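Local coordinates for protein SVS_variant_AS1 (Streptomyces sp. CWA1, PDB 6TJA) that probably catalyses the cyclisation of geranylgeranyl diphosphate to the diterpene spiroviolene, as an engineered terpene cyclase obtained by ancestral sequence reconstruction, at residues R62-A67 with E196-A201; D270-R275 with P348-W353; W35-G40 with W50-H55. All blocks are in the same frame, centred on the assembly; numbering follows the deposited sequence.

Interaction 1: residues R62-A67 with E196-A201; sequences RFAPTA and EIATGA
Ala64 and Ala198 meet methyl to methyl on the tight side of this contact. CB of Ala64 lies 3.9 Å from CB of Ala198, and both methyls point toward the opposing segment. Ala67 adds a second touch: its CB comes to 3.7 Å from the carbonyl O of Ala198. One helix residue therefore receives both methyls of the loop. A type I beta turn from Ala64 to Ala67 brings them there, although its closing bond, Ala67 N to Ala64 O, is weak. Such small side chains let the backbones come close, with CA of Ala67 4.7 Å from CA of Thr199. Ala198 also packs on Thr76 of helix 70-91, which places the contact between three parts of the helical fold.

The other side is looser and wetter. Thr66 is exposed and does not touch Thr199; a water lies between them. It is 2.8 Å from Thr66 OG1 and 3.3 Å from Thr199 OG1. A PEG molecule, probably from the crystallisation liquor, makes weak hydrogen bonds to Thr66 N and Thr199 OG1. Just beyond, helix 195-199 ends and Gly200 takes a positive phi.

The direct contact is thus a fit of methyls against a methyl and a carbonyl, while the polar links are indirect, through a water and, weakly, the PEG. Between these two segments, close fit probably counts for more than directional bonding.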
ATOM      1  N   ARG A  62      16.392 -16.094 -12.396  1.00 26.09           N
ATOM      2  CA  ARG A  62      17.246 -15.016 -12.952  1.00 27.27           C
ATOM      3  C   ARG A  62      17.317 -13.791 -12.026  1.00 28.44           C
ATOM      4  O   ARG A  62      18.296 -13.026 -12.146  1.00 30.02           O
ATOM      5  CB  ARG A  62      16.738 -14.621 -14.332  1.00 28.56           C
ATOM      6  CG  ARG A  62      16.787 -15.770 -15.330  1.00 28.33           C
ATOM      7  CD  ARG A  62      16.048 -15.309 -16.577  1.00 33.05           C
ATOM      8  NE  ARG A  62      15.983 -16.337 -17.593  1.00 32.78           N
ATOM      9  CZ  ARG A  62      16.964 -16.619 -18.431  1.00 34.41           C
ATOM     10  NH1 ARG A  62      18.086 -15.919 -18.404  1.00 41.10           N
ATOM     11  NH2 ARG A  62      16.819 -17.592 -19.307  1.00 37.15           N
ATOM     12  N   PHE A  63      16.364 -13.618 -11.138  1.00 27.91           N
ATOM     13  CA  PHE A  63      16.369 -12.509 -10.206  1.00 27.13           C
ATOM     14  C   PHE A  63      17.228 -12.820  -8.998  1.00 27.45           C
ATOM     15  O   PHE A  63      17.870 -11.977  -8.494  1.00 30.45           O
ATOM     16  CB  PHE A  63      14.954 -12.198  -9.737  1.00 27.12           C
ATOM     17  CG  PHE A  63      14.177 -11.361 -10.677  1.00 25.76           C
ATOM     18  CD1 PHE A  63      13.991 -11.757 -11.969  1.00 26.73           C
ATOM     19  CD2 PHE A  63      13.652 -10.168 -10.271  1.00 27.69           C
ATOM     20  CE1 PHE A  63      13.291 -10.988 -12.843  1.00 27.82           C
ATOM     21  CE2 PHE A  63      12.950  -9.386 -11.139  1.00 27.56           C
ATOM     22  CZ  PHE A  63      12.761  -9.800 -12.423  1.00 29.15           C
ATOM     23  N   ALA A  64      17.243 -14.072  -8.582  1.00 27.38           N
ATOM     24  CA  ALA A  64      17.989 -14.505  -7.420  1.00 25.51           C
ATOM     25  C   ALA A  64      18.793 -15.755  -7.755  1.00 25.53           C
ATOM     26  O   ALA A  64      18.532 -16.816  -7.265  1.00 23.53           O
ATOM     27  CB  ALA A  64      17.031 -14.764  -6.291  1.00 25.95           C
ATOM     28  N   PRO A  65      19.787 -15.601  -8.596  1.00 25.20           N
ATOM     29  CA  PRO A  65      20.512 -16.770  -9.051  1.00 25.60           C
ATOM     30  C   PRO A  65      21.481 -17.443  -8.078  1.00 27.12           C
ATOM     31  O   PRO A  65      22.012 -18.411  -8.465  1.00 25.17           O
ATOM     32  CB  PRO A  65      21.196 -16.280 -10.312  1.00 23.99           C
ATOM     33  CG  PRO A  65      21.383 -14.840 -10.096  1.00 26.54           C
ATOM     34  CD  PRO A  65      20.322 -14.363  -9.166  1.00 28.27           C
ATOM     35  N   THR A  66      21.710 -16.927  -6.880  1.00 23.99           N
ATOM     36  CA  THR A  66      22.604 -17.586  -5.894  1.00 27.51           C
ATOM     37  C   THR A  66      21.851 -17.833  -4.588  1.00 28.91           C
ATOM     38  O   THR A  66      22.510 -18.153  -3.594  1.00 31.44           O
ATOM     39  CB  THR A  66      23.894 -16.787  -5.719  1.00 27.81           C
ATOM     40  OG1 THR A  66      23.560 -15.574  -5.047  1.00 30.99           O
ATOM     41  CG2 THR A  66      24.553 -16.493  -7.046  1.00 25.45           C
ATOM     42  N   ALA A  67      20.517 -17.748  -4.612  1.00 27.92           N
ATOM     43  CA  ALA A  67      19.638 -18.065  -3.464  1.00 30.89           C
ATOM     44  C   ALA A  67      20.097 -19.385  -2.838  1.00 32.02           C
ATOM     45  O   ALA A  67      20.084 -20.421  -3.560  1.00 29.71           O
ATOM     46  CB  ALA A  67      18.212 -18.155  -3.937  1.00 32.22           C
ATOM     47  N   GLU A 196      14.845 -10.114  -1.290  1.00 29.65           N
ATOM     48  CA  GLU A 196      15.273 -10.294   0.063  1.00 32.79           C
ATOM     49  C   GLU A 196      14.832 -11.615   0.637  1.00 30.68           C
ATOM     50  O   GLU A 196      15.519 -12.226   1.384  1.00 31.49           O
ATOM     51  CB  GLU A 196      14.560  -9.240   0.868  1.00 38.19           C
ATOM     52  CG  GLU A 196      15.418  -8.170   1.385  1.00 39.15           C
ATOM     53  CD  GLU A 196      14.762  -7.466   2.503  1.00 38.59           C
ATOM     54  OE1 GLU A 196      13.834  -6.724   2.281  1.00 35.76           O
ATOM     55  OE2 GLU A 196      15.207  -7.649   3.607  1.00 38.10           O
ATOM     56  N   ILE A 197      13.619 -11.981   0.302  1.00 28.83           N
ATOM     57  CA  ILE A 197      12.954 -13.231   0.761  1.00 28.81           C
ATOM     58  C   ILE A 197      13.655 -14.422   0.094  1.00 28.42           C
ATOM     59  O   ILE A 197      13.909 -15.416   0.783  1.00 27.82           O
ATOM     60  CB  ILE A 197      11.434 -13.157   0.508  1.00 28.82           C
ATOM     61  CG1 ILE A 197      10.808 -12.014   1.324  1.00 29.98           C
ATOM     62  CG2 ILE A 197      10.774 -14.484   0.811  1.00 25.63           C
ATOM     63  CD1 ILE A 197       9.345 -11.815   1.088  1.00 31.04           C
ATOM     64  N   ALA A 198      13.960 -14.365  -1.175  1.00 26.65           N
ATOM     65  CA  ALA A 198      14.589 -15.481  -1.828  1.00 29.06           C
ATOM     66  C   ALA A 198      16.000 -15.736  -1.311  1.00 32.03           C
ATOM     67  O   ALA A 198      16.387 -16.813  -1.016  1.00 28.73           O
ATOM     68  CB  ALA A 198      14.637 -15.244  -3.306  1.00 28.14           C
ATOM     69  N   THR A 199      16.686 -14.637  -1.158  1.00 30.56           N
ATOM     70  CA  THR A 199      18.054 -14.476  -0.787  1.00 29.82           C
ATOM     71  C   THR A 199      18.394 -14.609   0.707  1.00 31.95           C
ATOM     72  O   THR A 199      19.405 -15.098   1.048  1.00 32.64           O
ATOM     73  CB  THR A 199      18.373 -13.104  -1.393  1.00 28.15           C
ATOM     74  OG1 THR A 199      19.099 -13.224  -2.603  1.00 28.95           O
ATOM     75  CG2 THR A 199      18.939 -12.183  -0.533  1.00 27.79           C
ATOM     76  N   GLY A 200      17.511 -14.182   1.584  1.00 33.42           N
ATOM     77  CA  GLY A 200      17.741 -14.234   3.002  1.00 36.32           C
ATOM     78  C   GLY A 200      18.515 -13.075   3.572  1.00 37.75           C
ATOM     79  O   GLY A 200      18.637 -12.930   4.740  1.00 41.12           O
ATOM     80  N   ALA A 201      19.042 -12.248   2.705  1.00 40.89           N
ATOM     81  CA  ALA A 201      19.859 -11.075   3.070  1.00 43.45           C
ATOM     82  C   ALA A 201      18.922  -9.922   3.506  1.00 37.77           C
ATOM     83  O   ALA A 201      18.615  -9.091   2.656  1.00 44.54           O
ATOM     84  CB  ALA A 201      20.791 -10.759   1.904  1.00 39.05           C
TER
HETATM   85  O   HOH W   1      21.842 -15.003  -2.960  1.00 30.87           O

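Interaction 2: residues D270-R275 with P348-W353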
ATOM      1  N   ASP A 270      15.703   3.889 -22.374  1.00 26.20           N
ATOM      2  CA  ASP A 270      17.179   3.898 -22.336  1.00 27.43           C
ATOM      3  C   ASP A 270      17.667   5.044 -21.431  1.00 28.74           C
ATOM      4  O   ASP A 270      18.602   4.837 -20.656  1.00 26.57           O
ATOM      5  CB  ASP A 270      17.734   3.986 -23.752  1.00 27.99           C
ATOM      6  CG  ASP A 270      17.658   2.699 -24.557  1.00 25.27           C
ATOM      7  OD1 ASP A 270      17.190   1.669 -24.029  1.00 25.71           O
ATOM      8  OD2 ASP A 270      18.047   2.757 -25.724  1.00 24.19           O
ATOM      9  N   ARG A 271      17.026   6.205 -21.488  1.00 29.85           N
ATOM     10  CA  ARG A 271      17.397   7.336 -20.612  1.00 30.90           C
ATOM     11  C   ARG A 271      17.245   6.879 -19.149  1.00 28.79           C
ATOM     12  O   ARG A 271      18.145   7.157 -18.345  1.00 27.34           O
ATOM     13  CB  ARG A 271      16.572   8.567 -20.995  1.00 35.75           C
ATOM     14  CG  ARG A 271      16.782   9.719 -20.029  1.00 44.13           C
ATOM     15  CD  ARG A 271      15.922  10.941 -20.256  1.00 43.66           C
ATOM     16  NE  ARG A 271      15.928  11.448 -21.621  1.00 44.30           N
ATOM     17  CZ  ARG A 271      15.823  12.737 -21.942  1.00 33.75           C
ATOM     18  NH1 ARG A 271      15.826  13.656 -21.010  1.00 29.83           N
ATOM     19  NH2 ARG A 271      15.774  13.106 -23.202  1.00 35.62           N
ATOM     20  N   ILE A 272      16.160   6.176 -18.806  1.00 27.25           N
ATOM     21  CA  ILE A 272      15.885   5.737 -17.409  1.00 25.78           C
ATOM     22  C   ILE A 272      16.930   4.685 -17.008  1.00 26.55           C
ATOM     23  O   ILE A 272      17.439   4.769 -15.880  1.00 25.21           O
ATOM     24  CB  ILE A 272      14.446   5.225 -17.241  1.00 25.33           C
ATOM     25  CG1 ILE A 272      13.420   6.319 -17.518  1.00 25.54           C
ATOM     26  CG2 ILE A 272      14.243   4.643 -15.857  1.00 24.77           C
ATOM     27  CD1 ILE A 272      11.998   5.800 -17.665  1.00 25.82           C
ATOM     28  N   LEU A 273      17.290   3.754 -17.894  1.00 28.65           N
ATOM     29  CA  LEU A 273      18.321   2.738 -17.551  1.00 28.66           C
ATOM     30  C   LEU A 273      19.679   3.417 -17.323  1.00 29.21           C
ATOM     31  O   LEU A 273      20.342   3.049 -16.377  1.00 26.04           O
ATOM     32  CB  LEU A 273      18.413   1.671 -18.637  1.00 29.53           C
ATOM     33  CG  LEU A 273      19.380   0.541 -18.311  1.00 27.24           C
ATOM     34  CD1 LEU A 273      19.099  -0.039 -16.928  1.00 28.94           C
ATOM     35  CD2 LEU A 273      19.276  -0.526 -19.367  1.00 29.26           C
ATOM     36  N   LEU A 274      20.046   4.416 -18.117  1.00 32.39           N
ATOM     37  CA  LEU A 274      21.301   5.197 -17.914  1.00 34.98           C
ATOM     38  C   LEU A 274      21.305   5.900 -16.547  1.00 31.35           C
ATOM     39  O   LEU A 274      22.346   5.889 -15.869  1.00 29.80           O
ATOM     40  CB  LEU A 274      21.449   6.225 -19.037  1.00 40.73           C
ATOM     41  CG  LEU A 274      22.635   5.998 -19.974  1.00 51.51           C
ATOM     42  CD1 LEU A 274      22.736   4.552 -20.445  1.00 51.07           C
ATOM     43  CD2 LEU A 274      22.525   6.927 -21.165  1.00 58.25           C
ATOM     44  N   ARG A 275      20.202   6.525 -16.153  1.00 25.80           N
ATOM     45  CA  ARG A 275      20.162   7.142 -14.821  1.00 27.38           C
ATOM     46  C   ARG A 275      20.278   6.028 -13.765  1.00 24.99           C
ATOM     47  O   ARG A 275      21.024   6.214 -12.822  1.00 24.27           O
ATOM     48  CB  ARG A 275      18.929   8.022 -14.659  1.00 26.67           C
ATOM     49  CG  ARG A 275      18.821   8.610 -13.265  1.00 26.67           C
ATOM     50  CD  ARG A 275      20.044   9.382 -12.821  1.00 25.82           C
ATOM     51  NE  ARG A 275      19.838   9.866 -11.467  1.00 26.96           N
ATOM     52  CZ  ARG A 275      20.804  10.205 -10.626  1.00 27.59           C
ATOM     53  NH1 ARG A 275      22.069  10.139 -10.983  1.00 31.75           N
ATOM     54  NH2 ARG A 275      20.504  10.593  -9.413  1.00 28.84           N
ATOM     55  N   PRO A 348       7.053  14.889 -14.958  1.00 25.24           N
ATOM     56  CA  PRO A 348       7.483  15.445 -13.670  1.00 24.99           C
ATOM     57  C   PRO A 348       7.484  14.441 -12.500  1.00 25.55           C
ATOM     58  O   PRO A 348       8.354  14.571 -11.668  1.00 25.28           O
ATOM     59  CB  PRO A 348       6.520  16.613 -13.402  1.00 23.92           C
ATOM     60  CG  PRO A 348       5.342  16.385 -14.404  1.00 24.28           C
ATOM     61  CD  PRO A 348       5.989  15.704 -15.590  1.00 24.79           C
ATOM     62  N   SER A 349       6.611  13.421 -12.510  1.00 25.90           N
ATOM     63  CA  SER A 349       6.434  12.465 -11.387  1.00 27.49           C
ATOM     64  C   SER A 349       7.709  11.648 -11.200  1.00 25.20           C
ATOM     65  O   SER A 349       7.850  11.073 -10.114  1.00 23.16           O
ATOM     66  CB  SER A 349       5.240  11.530 -11.536  1.00 30.29           C
ATOM     67  OG  SER A 349       4.046  12.170 -11.112  1.00 45.70           O
ATOM     68  N   ILE A 350       8.599  11.598 -12.188  1.00 22.67           N
ATOM     69  CA  ILE A 350       9.836  10.778 -12.043  1.00 23.72           C
ATOM     70  C   ILE A 350      11.093  11.648 -12.018  1.00 22.97           C
ATOM     71  O   ILE A 350      12.182  11.061 -11.859  1.00 23.73           O
ATOM     72  CB  ILE A 350       9.910   9.676 -13.113  1.00 22.68           C
ATOM     73  CG1 ILE A 350      10.013  10.237 -14.535  1.00 25.05           C
ATOM     74  CG2 ILE A 350       8.748   8.729 -12.968  1.00 22.81           C
ATOM     75  CD1 ILE A 350      10.443   9.217 -15.596  1.00 23.32           C
ATOM     76  N   ALA A 351      10.966  12.971 -12.149  1.00 23.38           N
ATOM     77  CA  ALA A 351      12.107  13.907 -12.253  1.00 21.79           C
ATOM     78  C   ALA A 351      12.985  13.798 -11.005  1.00 23.73           C
ATOM     79  O   ALA A 351      14.236  13.939 -11.120  1.00 22.20           O
ATOM     80  CB  ALA A 351      11.596  15.306 -12.451  1.00 22.63           C
ATOM     81  N   TRP A 352      12.390  13.491  -9.852  1.00 23.68           N
ATOM     82  CA  TRP A 352      13.173  13.372  -8.595  1.00 23.76           C
ATOM     83  C   TRP A 352      14.188  12.222  -8.685  1.00 24.26           C
ATOM     84  O   TRP A 352      15.143  12.218  -7.881  1.00 22.85           O
ATOM     85  CB  TRP A 352      12.254  13.238  -7.376  1.00 24.07           C
ATOM     86  CG  TRP A 352      11.484  11.958  -7.305  1.00 25.92           C
ATOM     87  CD1 TRP A 352      10.279  11.675  -7.886  1.00 24.19           C
ATOM     88  CD2 TRP A 352      11.877  10.780  -6.588  1.00 23.37           C
ATOM     89  NE1 TRP A 352       9.896  10.407  -7.573  1.00 24.14           N
ATOM     90  CE2 TRP A 352      10.861   9.834  -6.781  1.00 23.87           C
ATOM     91  CE3 TRP A 352      12.987  10.440  -5.821  1.00 23.55           C
ATOM     92  CZ2 TRP A 352      10.940   8.558  -6.236  1.00 24.49           C
ATOM     93  CZ3 TRP A 352      13.043   9.191  -5.247  1.00 22.85           C
ATOM     94  CH2 TRP A 352      12.042   8.263  -5.469  1.00 23.03           C
ATOM     95  N   TRP A 353      14.073  11.292  -9.639  1.00 23.85           N
ATOM     96  CA  TRP A 353      15.146  10.265  -9.790  1.00 25.92           C
ATOM     97  C   TRP A 353      16.504  10.896 -10.126  1.00 25.95           C
ATOM     98  O   TRP A 353      17.511  10.225  -9.918  1.00 27.40           O
ATOM     99  CB  TRP A 353      14.809   9.224 -10.838  1.00 24.16           C
ATOM    100  CG  TRP A 353      13.597   8.411 -10.553  1.00 23.29           C
ATOM    101  CD1 TRP A 353      12.960   8.218  -9.367  1.00 24.45           C
ATOM    102  CD2 TRP A 353      12.852   7.685 -11.541  1.00 25.11           C
ATOM    103  NE1 TRP A 353      11.856   7.421  -9.554  1.00 24.04           N
ATOM    104  CE2 TRP A 353      11.774   7.067 -10.871  1.00 25.18           C
ATOM    105  CE3 TRP A 353      13.014   7.482 -12.918  1.00 24.37           C
ATOM    106  CZ2 TRP A 353      10.855   6.253 -11.539  1.00 26.87           C
ATOM    107  CZ3 TRP A 353      12.085   6.713 -13.580  1.00 25.48           C
ATOM    108  CH2 TRP A 353      11.029   6.102 -12.892  1.00 26.51           C
TER
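Arg275 holds the carbonyl O of Trp353 with two nitrogens. NE donates at 2.8 Å to Trp353 O, with an N-H...O angle of 157°. NH2 reaches the same Trp353 O at 3.1 Å, less straight at 140°. The oxygen lies at the side edge of the guanidinium, almost exactly in its plane. NH2 meets it on a lone pair in the carbonyl plane, whereas NE is tilted from that plane. The arginine chain bends at chi2 (55°), which turns the group toward the carbonyl. Salt bridges from NH2 to Asp356 and from NH1 to Glu278 fix its rotation further and would help to balance its charge.

Outward from this grip lies apolar packing. CG2 of Ile272 sits 3.8 Å from CZ3 of Trp353, and the two side chains approach obliquely. CD1 of Ile272 also nears CD1 of Ile350, at 4.3 Å. On its own segment, Ile350 places CB 3.6 Å above one face of the Trp353 ring, toward the rim. That indole also packs on Met219 and Met222 of helix 211-231, and its NE1 bonds to Glu218. Ser118 of the second subunit bonds to Pro348 O and Trp352 N, so the same segment reaches the dimer interface.

This is a C-terminal tail laid back on helix 258-283, in an all-helical bundle consistent with the class I terpene synthase fold.

Interaction 3: residues W35-G40 with W50-H55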
ATOM      1  N   TRP A  35       3.090 -27.900  -7.392  1.00 44.23           N
ATOM      2  CA  TRP A  35       2.270 -26.971  -6.553  1.00 40.07           C
ATOM      3  C   TRP A  35       1.091 -26.430  -7.363  1.00 41.76           C
ATOM      4  O   TRP A  35      -0.026 -26.349  -6.792  1.00 40.45           O
ATOM      5  CB  TRP A  35       3.102 -25.810  -6.014  1.00 38.06           C
ATOM      6  CG  TRP A  35       2.337 -24.773  -5.254  1.00 34.08           C
ATOM      7  CD1 TRP A  35       2.138 -24.726  -3.905  1.00 33.33           C
ATOM      8  CD2 TRP A  35       1.711 -23.599  -5.796  1.00 31.32           C
ATOM      9  NE1 TRP A  35       1.434 -23.599  -3.575  1.00 35.22           N
ATOM     10  CE2 TRP A  35       1.158 -22.890  -4.713  1.00 32.79           C
ATOM     11  CE3 TRP A  35       1.615 -23.048  -7.074  1.00 33.53           C
ATOM     12  CZ2 TRP A  35       0.487 -21.681  -4.879  1.00 35.47           C
ATOM     13  CZ3 TRP A  35       0.973 -21.843  -7.239  1.00 34.89           C
ATOM     14  CH2 TRP A  35       0.407 -21.172  -6.155  1.00 34.44           C
ATOM     15  N   ILE A  36       1.360 -26.034  -8.611  1.00 38.73           N
ATOM     16  CA  ILE A  36       0.373 -25.418  -9.542  1.00 45.59           C
ATOM     17  C   ILE A  36      -0.794 -26.390  -9.723  1.00 48.78           C
ATOM     18  O   ILE A  36      -1.934 -25.923  -9.600  1.00 48.55           O
ATOM     19  CB  ILE A  36       1.009 -25.030 -10.894  1.00 43.14           C
ATOM     20  CG1 ILE A  36       1.994 -23.871 -10.748  1.00 45.67           C
ATOM     21  CG2 ILE A  36      -0.055 -24.698 -11.922  1.00 44.22           C
ATOM     22  CD1 ILE A  36       2.775 -23.570 -12.013  1.00 44.41           C
ATOM     23  N   ARG A  37      -0.511 -27.670 -10.004  1.00 53.34           N
ATOM     24  CA  ARG A  37      -1.526 -28.742 -10.230  1.00 58.12           C
ATOM     25  C   ARG A  37      -2.386 -28.923  -8.966  1.00 56.57           C
ATOM     26  O   ARG A  37      -3.614 -29.063  -9.109  1.00 58.88           O
ATOM     27  CB  ARG A  37      -0.838 -30.035 -10.691  1.00 64.97           C
ATOM     28  CG  ARG A  37      -0.074 -29.854 -11.999  1.00 68.24           C
ATOM     29  CD  ARG A  37       0.305 -31.095 -12.795  1.00 67.06           C
ATOM     30  NE  ARG A  37       0.009 -30.750 -14.184  1.00 70.83           N
ATOM     31  CZ  ARG A  37       0.857 -30.744 -15.212  1.00 64.75           C
ATOM     32  NH1 ARG A  37       2.116 -31.128 -15.065  1.00 52.52           N
ATOM     33  NH2 ARG A  37       0.405 -30.372 -16.406  1.00 58.99           N
ATOM     34  N   ARG A  38      -1.792 -28.834  -7.776  1.00 50.59           N
ATOM     35  CA  ARG A  38      -2.499 -29.016  -6.484  1.00 55.57           C
ATOM     36  C   ARG A  38      -3.132 -27.709  -5.977  1.00 54.00           C
ATOM     37  O   ARG A  38      -3.903 -27.780  -5.012  1.00 52.96           O
ATOM     38  CB  ARG A  38      -1.509 -29.552  -5.446  1.00 67.41           C
ATOM     39  CG  ARG A  38      -1.099 -30.997  -5.693  1.00 83.04           C
ATOM     40  CD  ARG A  38       0.188 -31.395  -4.984  1.00 92.26           C
ATOM     41  NE  ARG A  38       0.522 -32.796  -5.223  1.00 97.57           N
ATOM     42  CZ  ARG A  38       0.979 -33.311  -6.371  1.00101.71           C
ATOM     43  NH1 ARG A  38       1.185 -32.560  -7.443  1.00 96.87           N
ATOM     44  NH2 ARG A  38       1.232 -34.606  -6.435  1.00105.67           N
ATOM     45  N   SER A  39      -2.800 -26.547  -6.552  1.00 55.65           N
ATOM     46  CA  SER A  39      -3.044 -25.220  -5.915  1.00 52.02           C
ATOM     47  C   SER A  39      -4.547 -24.931  -5.814  1.00 54.49           C
ATOM     48  O   SER A  39      -4.935 -24.180  -4.868  1.00 49.49           O
ATOM     49  CB  SER A  39      -2.364 -24.104  -6.650  1.00 45.27           C
ATOM     50  OG  SER A  39      -2.979 -23.871  -7.908  1.00 41.49           O
ATOM     51  N   GLY A  40      -5.330 -25.457  -6.769  1.00 48.36           N
ATOM     52  CA  GLY A  40      -6.746 -25.092  -6.966  1.00 45.89           C
ATOM     53  C   GLY A  40      -6.852 -23.777  -7.708  1.00 45.52           C
ATOM     54  O   GLY A  40      -7.957 -23.306  -7.936  1.00 43.65           O
ATOM     55  N   TRP A  50      -1.272 -23.153 -19.469  1.00 43.52           N
ATOM     56  CA  TRP A  50      -0.993 -21.707 -19.700  1.00 47.73           C
ATOM     57  C   TRP A  50      -0.043 -21.198 -18.601  1.00 45.22           C
ATOM     58  O   TRP A  50       0.993 -20.594 -18.942  1.00 40.26           O
ATOM     59  CB  TRP A  50      -2.275 -20.866 -19.782  1.00 49.49           C
ATOM     60  CG  TRP A  50      -1.980 -19.465 -20.217  1.00 57.25           C
ATOM     61  CD1 TRP A  50      -1.921 -18.996 -21.499  1.00 60.09           C
ATOM     62  CD2 TRP A  50      -1.641 -18.353 -19.365  1.00 60.61           C
ATOM     63  NE1 TRP A  50      -1.585 -17.666 -21.503  1.00 63.74           N
ATOM     64  CE2 TRP A  50      -1.404 -17.244 -20.209  1.00 65.50           C
ATOM     65  CE3 TRP A  50      -1.518 -18.184 -17.976  1.00 62.25           C
ATOM     66  CZ2 TRP A  50      -1.050 -15.989 -19.703  1.00 65.72           C
ATOM     67  CZ3 TRP A  50      -1.165 -16.946 -17.477  1.00 59.27           C
ATOM     68  CH2 TRP A  50      -0.924 -15.868 -18.334  1.00 64.78           C
ATOM     69  N   VAL A  51      -0.348 -21.486 -17.334  1.00 40.91           N
ATOM     70  CA  VAL A  51       0.444 -20.975 -16.179  1.00 44.07           C
ATOM     71  C   VAL A  51       1.846 -21.620 -16.196  1.00 43.76           C
ATOM     72  O   VAL A  51       2.849 -20.891 -16.058  1.00 39.27           O
ATOM     73  CB  VAL A  51      -0.314 -21.193 -14.855  1.00 43.85           C
ATOM     74  CG1 VAL A  51       0.526 -20.783 -13.653  1.00 42.76           C
ATOM     75  CG2 VAL A  51      -1.643 -20.426 -14.843  1.00 43.68           C
ATOM     76  N   ILE A  52       1.927 -22.939 -16.388  1.00 46.62           N
ATOM     77  CA  ILE A  52       3.218 -23.688 -16.501  1.00 43.35           C
ATOM     78  C   ILE A  52       4.081 -23.023 -17.591  1.00 40.28           C
ATOM     79  O   ILE A  52       5.266 -22.734 -17.345  1.00 39.35           O
ATOM     80  CB  ILE A  52       2.911 -25.179 -16.744  1.00 42.65           C
ATOM     81  CG1 ILE A  52       2.396 -25.830 -15.460  1.00 40.02           C
ATOM     82  CG2 ILE A  52       4.106 -25.938 -17.313  1.00 43.05           C
ATOM     83  CD1 ILE A  52       1.823 -27.208 -15.679  1.00 41.28           C
ATOM     84  N   ALA A  53       3.472 -22.713 -18.726  1.00 37.28           N
ATOM     85  CA  ALA A  53       4.131 -22.181 -19.936  1.00 37.25           C
ATOM     86  C   ALA A  53       4.620 -20.741 -19.722  1.00 37.65           C
ATOM     87  O   ALA A  53       5.384 -20.255 -20.574  1.00 33.39           O
ATOM     88  CB  ALA A  53       3.172 -22.262 -21.119  1.00 39.75           C
ATOM     89  N   THR A  54       4.215 -20.035 -18.658  1.00 40.78           N
ATOM     90  CA  THR A  54       4.886 -18.749 -18.302  1.00 39.20           C
ATOM     91  C   THR A  54       6.374 -19.005 -17.999  1.00 36.34           C
ATOM     92  O   THR A  54       7.146 -18.083 -18.247  1.00 38.70           O
ATOM     93  CB  THR A  54       4.249 -18.009 -17.119  1.00 41.13           C
ATOM     94  OG1 THR A  54       4.358 -18.811 -15.937  1.00 35.23           O
ATOM     95  CG2 THR A  54       2.814 -17.616 -17.406  1.00 41.54           C
ATOM     96  N   HIS A  55       6.744 -20.206 -17.530  1.00 32.63           N
ATOM     97  CA  HIS A  55       8.090 -20.560 -17.007  1.00 35.86           C
ATOM     98  C   HIS A  55       8.491 -19.519 -15.970  1.00 34.46           C
ATOM     99  O   HIS A  55       9.531 -18.873 -16.139  1.00 34.04           O
ATOM    100  CB  HIS A  55       9.154 -20.623 -18.111  1.00 42.42           C
ATOM    101  CG  HIS A  55       8.833 -21.573 -19.203  1.00 47.80           C
ATOM    102  ND1 HIS A  55       9.057 -22.928 -19.082  1.00 52.56           N
ATOM    103  CD2 HIS A  55       8.282 -21.371 -20.418  1.00 54.31           C
ATOM    104  CE1 HIS A  55       8.672 -23.529 -20.185  1.00 53.76           C
ATOM    105  NE2 HIS A  55       8.188 -22.593 -21.022  1.00 61.17           N
TER
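Val51 and Ile52 are the two residues of 50-55 that meet Ile36 and Arg37 of 35-40. CG1 of Val51 touches CD1 of Ile36 at 3.9 Å. Val51 CG1 stands opposite the backbone N about the first torsion (chi1 175°), and this branch, not CG2, makes the contact. Ile52 follows with two touches. Its CG1 lies 4.1 Å from the same Ile36 CD1, which is thus shared by both residues. Its CD1 comes over one face of the Arg37 guanidinium, offset toward the rim and 3.5 Å from Arg37 NH2. The two side chains run nearly at right angles. Arg37 NH2 has a long, weak ion pair with Glu45.

The contact joins two successive helices, 25-38 and 45-52, of the helical fold. Ile36 and Thr54 also touch Tyr81, so helix 70-91 packs against both segments.

Thr54 OG1 donates to Val51 O at 2.6 Å, and Thr54 N donates to that same Val51 O at 3.1 Å. Thr54 O accepts from Trp308 NE1. His55 closes a type I turn from Ile52, with its N 2.9 Å from Ile52 O. It takes a positive phi and stands at the N-cap of helix 56-61.

The three contacts come in series along the chain: interaction 3 closes first, interaction 1 opens next, and interaction 2 comes last. Interactions 1 and 3 are neighbours, with centres 22 Å apart and nearest atoms about 7 Å apart. Helix 56-61 connects 50-55 to 62-67, and helix 70-91 packs against both contacts. Interaction 2 lies on the opposite side of the chain's centre from interaction 3, with centres 36 Å apart. Its centre is 26 Å from that of interaction 1. None of the three touches another. They join separate parts of one helical domain: N-terminal helices, the loop 62-67 against the end of helix 195-199, and the C-terminal tail near the second subunit.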